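Local coordinates for protein glycoside Hydrolase Family 43_12 (Metagenome, PDB 7JVH) that hydrolyses glycosidic bonds as a family 43 (subfamily 12) enzyme, probably acting on arabinose- or xylose-containing plant polysaccharides or oligosaccharides, at residues Y73-S78 with I95-I100. Sequence-based numbering, arbitrary orientation.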
loop_
_atom_site.group_PDB
_atom_site.type_symbol
_atom_site.label_atom_id
_atom_site.label_comp_id
_atom_site.label_asym_id
_atom_site.label_seq_id
_atom_site.Cartn_x
_atom_site.Cartn_y
_atom_site.Cartn_z
ATOM N N TYR A 73 -3.198 -12.455 -14.926
ATOM C CA TYR A 73 -3.052 -11.049 -14.576
ATOM C C TYR A 73 -2.171 -10.940 -13.338
ATOM O O TYR A 73 -2.233 -11.785 -12.454
ATOM C CB TYR A 73 -4.412 -10.389 -14.284
ATOM C CG TYR A 73 -5.367 -10.351 -15.452
ATOM C CD1 TYR A 73 -5.239 -9.389 -16.449
ATOM C CD2 TYR A 73 -6.416 -11.281 -15.570
ATOM C CE1 TYR A 73 -6.118 -9.351 -17.524
ATOM C CE2 TYR A 73 -7.287 -11.246 -16.641
ATOM C CZ TYR A 73 -7.133 -10.279 -17.612
ATOM O OH TYR A 73 -7.986 -10.252 -18.691
ATOM N N TYR A 74 -1.355 -9.883 -13.292
ATOM C CA TYR A 74 -0.517 -9.571 -12.133
ATOM C C TYR A 74 -0.685 -8.102 -11.770
ATOM O O TYR A 74 -0.727 -7.246 -12.643
ATOM C CB TYR A 74 0.949 -9.917 -12.398
ATOM C CG TYR A 74 1.177 -11.385 -12.711
ATOM C CD1 TYR A 74 1.073 -11.856 -14.006
ATOM C CD2 TYR A 74 1.499 -12.292 -11.709
ATOM C CE1 TYR A 74 1.278 -13.196 -14.306
ATOM C CE2 TYR A 74 1.713 -13.627 -11.997
ATOM C CZ TYR A 74 1.593 -14.071 -13.297
ATOM O OH TYR A 74 1.792 -15.391 -13.585
ATOM N N LEU A 75 -0.820 -7.836 -10.470
ATOM C CA LEU A 75 -1.137 -6.509 -9.967
ATOM C C LEU A 75 -0.232 -6.211 -8.787
ATOM O O LEU A 75 -0.053 -7.061 -7.918
ATOM C CB LEU A 75 -2.608 -6.450 -9.554
ATOM C CG LEU A 75 -3.094 -5.275 -8.697
ATOM C CD1 LEU A 75 -3.379 -4.027 -9.522
ATOM C CD2 LEU A 75 -4.327 -5.729 -7.900
ATOM N N VAL A 76 0.340 -5.002 -8.772
ATOM C CA VAL A 76 1.286 -4.588 -7.742
ATOM C C VAL A 76 1.009 -3.168 -7.247
ATOM O O VAL A 76 0.311 -2.399 -7.915
ATOM C CB VAL A 76 2.734 -4.723 -8.227
ATOM C CG1 VAL A 76 3.053 -6.166 -8.590
ATOM C CG2 VAL A 76 3.017 -3.802 -9.406
ATOM N N ASN A 77 1.570 -2.852 -6.071
ATOM C CA ASN A 77 1.321 -1.619 -5.329
ATOM C C ASN A 77 2.606 -1.057 -4.680
ATOM O O ASN A 77 3.573 -1.790 -4.428
ATOM C CB ASN A 77 0.293 -1.895 -4.231
ATOM C CG ASN A 77 -1.009 -2.463 -4.774
ATOM O OD1 ASN A 77 -1.252 -3.682 -4.759
ATOM N ND2 ASN A 77 -1.866 -1.570 -5.255
ATOM N N SER A 78 2.603 0.252 -4.416
ATOM C CA SER A 78 3.638 0.908 -3.643
ATOM C C SER A 78 3.509 0.499 -2.178
ATOM O O SER A 78 2.448 0.064 -1.750
ATOM C CB SER A 78 3.548 2.431 -3.786
ATOM O OG SER A 78 2.246 2.911 -3.572
ATOM N N ILE A 95 -11.240 -10.378 -10.474
ATOM C CA ILE A 95 -12.075 -10.204 -9.252
ATOM C C ILE A 95 -11.503 -11.043 -8.115
ATOM O O ILE A 95 -11.453 -10.565 -7.004
ATOM C CB ILE A 95 -13.527 -10.611 -9.533
ATOM C CG1 ILE A 95 -14.065 -9.922 -10.782
ATOM C CG2 ILE A 95 -14.397 -10.334 -8.327
ATOM C CD1 ILE A 95 -14.894 -8.726 -10.491
ATOM N N ASN A 96 -11.109 -12.266 -8.416
ATOM C CA ASN A 96 -10.573 -13.167 -7.377
ATOM C C ASN A 96 -9.054 -13.142 -7.449
ATOM O O ASN A 96 -8.491 -13.660 -8.400
ATOM C CB ASN A 96 -11.193 -14.554 -7.489
ATOM C CG ASN A 96 -12.698 -14.472 -7.561
ATOM O OD1 ASN A 96 -13.360 -14.291 -6.554
ATOM N ND2 ASN A 96 -13.242 -14.556 -8.757
ATOM N N TRP A 97 -8.441 -12.563 -6.426
ATOM C CA TRP A 97 -6.972 -12.405 -6.405
ATOM C C TRP A 97 -6.324 -13.222 -5.295
ATOM O O TRP A 97 -6.895 -13.333 -4.222
ATOM C CB TRP A 97 -6.658 -10.931 -6.202
ATOM C CG TRP A 97 -7.153 -10.035 -7.285
ATOM C CD1 TRP A 97 -8.353 -9.405 -7.354
ATOM C CD2 TRP A 97 -6.410 -9.611 -8.431
ATOM N NE1 TRP A 97 -8.414 -8.630 -8.471
ATOM C CE2 TRP A 97 -7.238 -8.740 -9.153
ATOM C CE3 TRP A 97 -5.134 -9.892 -8.914
ATOM C CZ2 TRP A 97 -6.831 -8.150 -10.339
ATOM C CZ3 TRP A 97 -4.733 -9.309 -10.088
ATOM C CH2 TRP A 97 -5.572 -8.452 -10.785
ATOM N N VAL A 98 -5.175 -13.793 -5.619
ATOM C CA VAL A 98 -4.288 -14.484 -4.686
ATOM C C VAL A 98 -2.978 -13.686 -4.631
ATOM O O VAL A 98 -2.379 -13.399 -5.675
ATOM C CB VAL A 98 -4.006 -15.938 -5.154
ATOM C CG1 VAL A 98 -3.057 -16.652 -4.196
ATOM C CG2 VAL A 98 -5.297 -16.718 -5.287
ATOM N N GLN A 99 -2.548 -13.320 -3.416
ATOM C CA GLN A 99 -1.224 -12.732 -3.211
ATOM C C GLN A 99 -0.198 -13.851 -3.361
ATOM O O GLN A 99 -0.212 -14.814 -2.587
ATOM C CB GLN A 99 -1.084 -12.048 -1.846
ATOM C CG GLN A 99 0.283 -11.395 -1.650
ATOM C CD GLN A 99 0.339 -10.311 -0.575
ATOM O OE1 GLN A 99 -0.569 -10.157 0.217
ATOM N NE2 GLN A 99 1.441 -9.554 -0.554
ATOM N N ILE A 100 0.669 -13.726 -4.377
ATOM C CA ILE A 100 1.702 -14.721 -4.673
ATOM C C ILE A 100 3.044 -14.378 -4.026
ATOM O O ILE A 100 3.976 -15.182 -4.052
ATOM C CB ILE A 100 1.884 -14.943 -6.192
ATOM C CG1 ILE A 100 2.406 -13.684 -6.889
ATOM C CG2 ILE A 100 0.562 -15.387 -6.808
ATOM C CD1 ILE A 100 2.669 -13.875 -8.369
#
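Leu75 lies on one face of the Trp97 indole, its CD2 methyl 4.1 Å from the centroid of the six-membered ring and almost on the ring normal, while the Tyr74 ring receives Ile100 CD1 at its edge, in plane. The setting is one four-stranded antiparallel blade of the five-bladed beta-propeller characteristic of family 43 hydrolases. It illustrates how a blade can be filled by side chains reaching past a neighbouring strand: strands 72-76 and 98-102 are separated by strand 85-91, Leu75 and Trp97 have their CA atoms 9.0 Å apart, and no hydrogen bond joins the two segments. The intervening strand 85-91 instead takes the backbone bonds of Tyr73 and Leu75, through Ser91 and Phe89.

The gap is crossed mainly by the indole, whose benzo side meets Leu75 while the two side chains run roughly perpendicular to one another. Leu75 CB comes within 3.6 Å of Trp97 CZ3, nearer than the methyl that completes the CH-pi contact. Trp97 also touches Phe89 and Ser91 of the intervening strand and Ile66 of strand 65-69, so the indole meets strands 65-69, 72-76 and 85-91. Tyr73 adds its CB, obliquely placed 4.2 Å from Trp97 CH2; beyond CB its ring turns off from the indole, and its hydroxyl hydrogen-bonds to Glu309 O.

The second meeting, Ile100 against Tyr74, rests on one methyl, and the two side chains cross at about a right angle. Tyr74 also packs edge-to-face with Phe135 and touches Ile126 of strand 120-129, linking this blade to the next sheet. CG1 of Ile100 is set between backbone N and carbonyl carbon (chi1 65°), and the chain beyond it is extended. This carries Ile100 CD1 to 3.8 Å from Tyr74 CE2.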